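Local structure of viral CASP8 and FADD-like apoptosis regulator (Molluscum contagiosum virus subtype 1, 2BBR) at residues 64-69 with 96-101. The protein blocks death-receptor-induced apoptosis by interfering with recruitment and activation of host caspase-8 at the death-inducing signalling complex, and suppresses host NF-kappa-B activation. Numbering follows the deposited sequence.
Sequences LYVLQR and YRKLMV. With AZI (azide ion), chain B.
Val-66 sets CG1 against Val-101 and CG2 against Lys-98, residues three apart on helix 95-104. Val-66 CG1 lies 3.5 Å from Val-101 CG1, a snug apolar contact, and the two valine side chains cross at about a right angle. Branched at CB and short, valine suits a place where the backbones come close: the CA atoms of Val-66 and Lys-98 are 6.7 Å apart. From Lys-98 CB outward, CB has azide N3 at 3.4 Å and CG rests 3.9 Å from Val-66 CG2; the bend at chi3 (-75°) then keeps CE, like CD, alongside the azide. Lys-98 NZ ends 3.2 Å from azide N2 in a weak hydrogen bond, but its stronger partner is the carboxylate of Glu-62, and the terminal carboxylate of His-195, from the C-terminal histidine tag, forms another salt bridge. Lysine thus offers a greasy stem to valine and a charge to anions; Arg-95 also binds the azide, probably a crystallisation additive. The contact joins the end of helix 57-66, in the first death effector domain, to helix 95-104 of the second, while Phe-30 of helix 22-31 also packs on Val-101 and helix 167-187 receives Leu-99 and Met-100.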
loop_
_atom_site.group_PDB
_atom_site.type_symbol
_atom_site.label_atom_id
_atom_site.label_comp_id
_atom_site.label_asym_id
_atom_site.label_seq_id
_atom_site.Cartn_x
_atom_site.Cartn_y
_atom_site.Cartn_z
ATOM N N LEU A 64 10.144 -2.930 -0.500
ATOM C CA LEU A 64 10.524 -4.254 -0.986
ATOM C C LEU A 64 9.933 -5.365 -0.122
ATOM O O LEU A 64 9.528 -6.408 -0.633
ATOM C CB LEU A 64 12.050 -4.380 -1.055
ATOM C CG LEU A 64 12.732 -3.457 -2.074
ATOM C CD1 LEU A 64 14.242 -3.612 -1.977
ATOM C CD2 LEU A 64 12.241 -3.785 -3.479
ATOM N N TYR A 65 9.883 -5.144 1.187
ATOM C CA TYR A 65 9.316 -6.143 2.081
ATOM C C TYR A 65 7.834 -6.357 1.770
ATOM O O TYR A 65 7.368 -7.490 1.655
ATOM C CB TYR A 65 9.465 -5.704 3.534
ATOM C CG TYR A 65 8.949 -6.730 4.515
ATOM C CD1 TYR A 65 9.771 -7.758 4.972
ATOM C CD2 TYR A 65 7.623 -6.702 4.952
ATOM C CE1 TYR A 65 9.286 -8.735 5.839
ATOM C CE2 TYR A 65 7.131 -7.676 5.818
ATOM C CZ TYR A 65 7.971 -8.688 6.255
ATOM O OH TYR A 65 7.488 -9.660 7.105
ATOM N N VAL A 66 7.098 -5.259 1.632
ATOM C CA VAL A 66 5.675 -5.344 1.334
ATOM C C VAL A 66 5.439 -6.070 0.009
ATOM O O VAL A 66 4.453 -6.790 -0.139
ATOM C CB VAL A 66 5.037 -3.931 1.293
ATOM C CG1 VAL A 66 3.597 -4.014 0.805
ATOM C CG2 VAL A 66 5.081 -3.307 2.682
ATOM N N LEU A 67 6.348 -5.887 -0.946
ATOM C CA LEU A 67 6.247 -6.540 -2.252
ATOM C C LEU A 67 6.765 -7.973 -2.179
ATOM O O LEU A 67 6.718 -8.713 -3.164
ATOM C CB LEU A 67 7.057 -5.776 -3.305
ATOM C CG LEU A 67 6.602 -4.380 -3.736
ATOM C CD1 LEU A 67 7.586 -3.817 -4.751
ATOM C CD2 LEU A 67 5.210 -4.454 -4.336
ATOM N N GLN A 68 7.270 -8.351 -1.012
ATOM C CA GLN A 68 7.798 -9.689 -0.790
ATOM C C GLN A 68 8.986 -9.997 -1.694
ATOM O O GLN A 68 9.187 -11.142 -2.100
ATOM C CB GLN A 68 6.693 -10.728 -0.998
ATOM C CG GLN A 68 5.556 -10.614 0.006
ATOM C CD GLN A 68 5.993 -10.949 1.419
ATOM O OE1 GLN A 68 6.322 -12.096 1.721
ATOM N NE2 GLN A 68 6.006 -9.946 2.292
ATOM N N ARG A 69 9.772 -8.971 -2.009
ATOM C CA ARG A 69 10.947 -9.151 -2.848
ATOM C C ARG A 69 12.183 -9.306 -1.968
ATOM O O ARG A 69 13.044 -8.429 -1.895
ATOM C CB ARG A 69 11.100 -7.972 -3.816
ATOM C CG ARG A 69 9.992 -7.902 -4.872
ATOM C CD ARG A 69 9.940 -9.170 -5.719
ATOM N NE ARG A 69 11.189 -9.388 -6.443
ATOM C CZ ARG A 69 11.463 -8.890 -7.646
ATOM N NH1 ARG A 69 10.574 -8.141 -8.281
ATOM N NH2 ARG A 69 12.637 -9.136 -8.210
ATOM N N TYR A 96 -1.926 1.862 7.025
ATOM C CA TYR A 96 -3.102 1.799 6.163
ATOM C C TYR A 96 -2.742 1.339 4.751
ATOM O O TYR A 96 -3.310 0.375 4.239
ATOM C CB TYR A 96 -3.790 3.169 6.089
ATOM C CG TYR A 96 -4.855 3.265 5.018
ATOM C CD1 TYR A 96 -6.004 2.477 5.071
ATOM C CD2 TYR A 96 -4.702 4.132 3.941
ATOM C CE1 TYR A 96 -6.971 2.546 4.077
ATOM C CE2 TYR A 96 -5.663 4.209 2.938
ATOM C CZ TYR A 96 -6.796 3.413 3.013
ATOM O OH TYR A 96 -7.751 3.483 2.026
ATOM N N ARG A 97 -1.793 2.022 4.120
ATOM C CA ARG A 97 -1.410 1.675 2.756
ATOM C C ARG A 97 -0.747 0.306 2.660
ATOM O O ARG A 97 -1.030 -0.469 1.746
ATOM C CB ARG A 97 -0.469 2.742 2.182
ATOM C CG ARG A 97 -1.039 4.152 2.121
ATOM C CD ARG A 97 -1.828 4.398 0.854
ATOM N NE ARG A 97 -2.515 5.686 0.898
ATOM C CZ ARG A 97 -3.685 5.911 0.318
ATOM N NH1 ARG A 97 -4.277 4.932 -0.354
ATOM N NH2 ARG A 97 -4.280 7.089 0.449
ATOM N N LYS A 98 0.152 0.011 3.590
ATOM C CA LYS A 98 0.832 -1.278 3.564
ATOM C C LYS A 98 -0.158 -2.423 3.764
ATOM O O LYS A 98 -0.078 -3.450 3.085
ATOM C CB LYS A 98 1.932 -1.312 4.626
ATOM C CG LYS A 98 3.108 -0.394 4.297
ATOM C CD LYS A 98 4.194 -0.437 5.359
ATOM C CE LYS A 98 3.791 0.321 6.613
ATOM N NZ LYS A 98 4.758 0.086 7.720
ATOM N N LEU A 99 -1.102 -2.244 4.683
ATOM C CA LEU A 99 -2.106 -3.269 4.942
ATOM C C LEU A 99 -2.967 -3.526 3.714
ATOM O O LEU A 99 -3.253 -4.674 3.379
ATOM C CB LEU A 99 -3.003 -2.860 6.112
ATOM C CG LEU A 99 -4.175 -3.794 6.436
ATOM C CD1 LEU A 99 -3.675 -5.207 6.700
ATOM C CD2 LEU A 99 -4.920 -3.268 7.650
ATOM N N MET A 100 -3.385 -2.459 3.041
ATOM C CA MET A 100 -4.213 -2.629 1.854
ATOM C C MET A 100 -3.478 -3.421 0.774
ATOM O O MET A 100 -4.072 -4.267 0.102
ATOM C CB MET A 100 -4.664 -1.272 1.311
ATOM C CG MET A 100 -5.646 -0.538 2.221
ATOM S SD MET A 100 -7.145 -1.484 2.624
ATOM C CE MET A 100 -6.831 -1.849 4.337
ATOM N N VAL A 101 -2.189 -3.153 0.591
ATOM C CA VAL A 101 -1.431 -3.897 -0.409
ATOM C C VAL A 101 -1.396 -5.374 -0.032
ATOM O O VAL A 101 -1.642 -6.246 -0.869
ATOM C CB VAL A 101 0.021 -3.384 -0.530
ATOM C CG1 VAL A 101 0.843 -4.350 -1.378
ATOM C CG2 VAL A 101 0.031 -1.994 -1.162
HETATM N N1 AZI B . 4.672 -3.047 8.414
HETATM N N2 AZI B . 3.595 -2.902 7.972
HETATM N N3 AZI B . 2.504 -2.811 7.575
#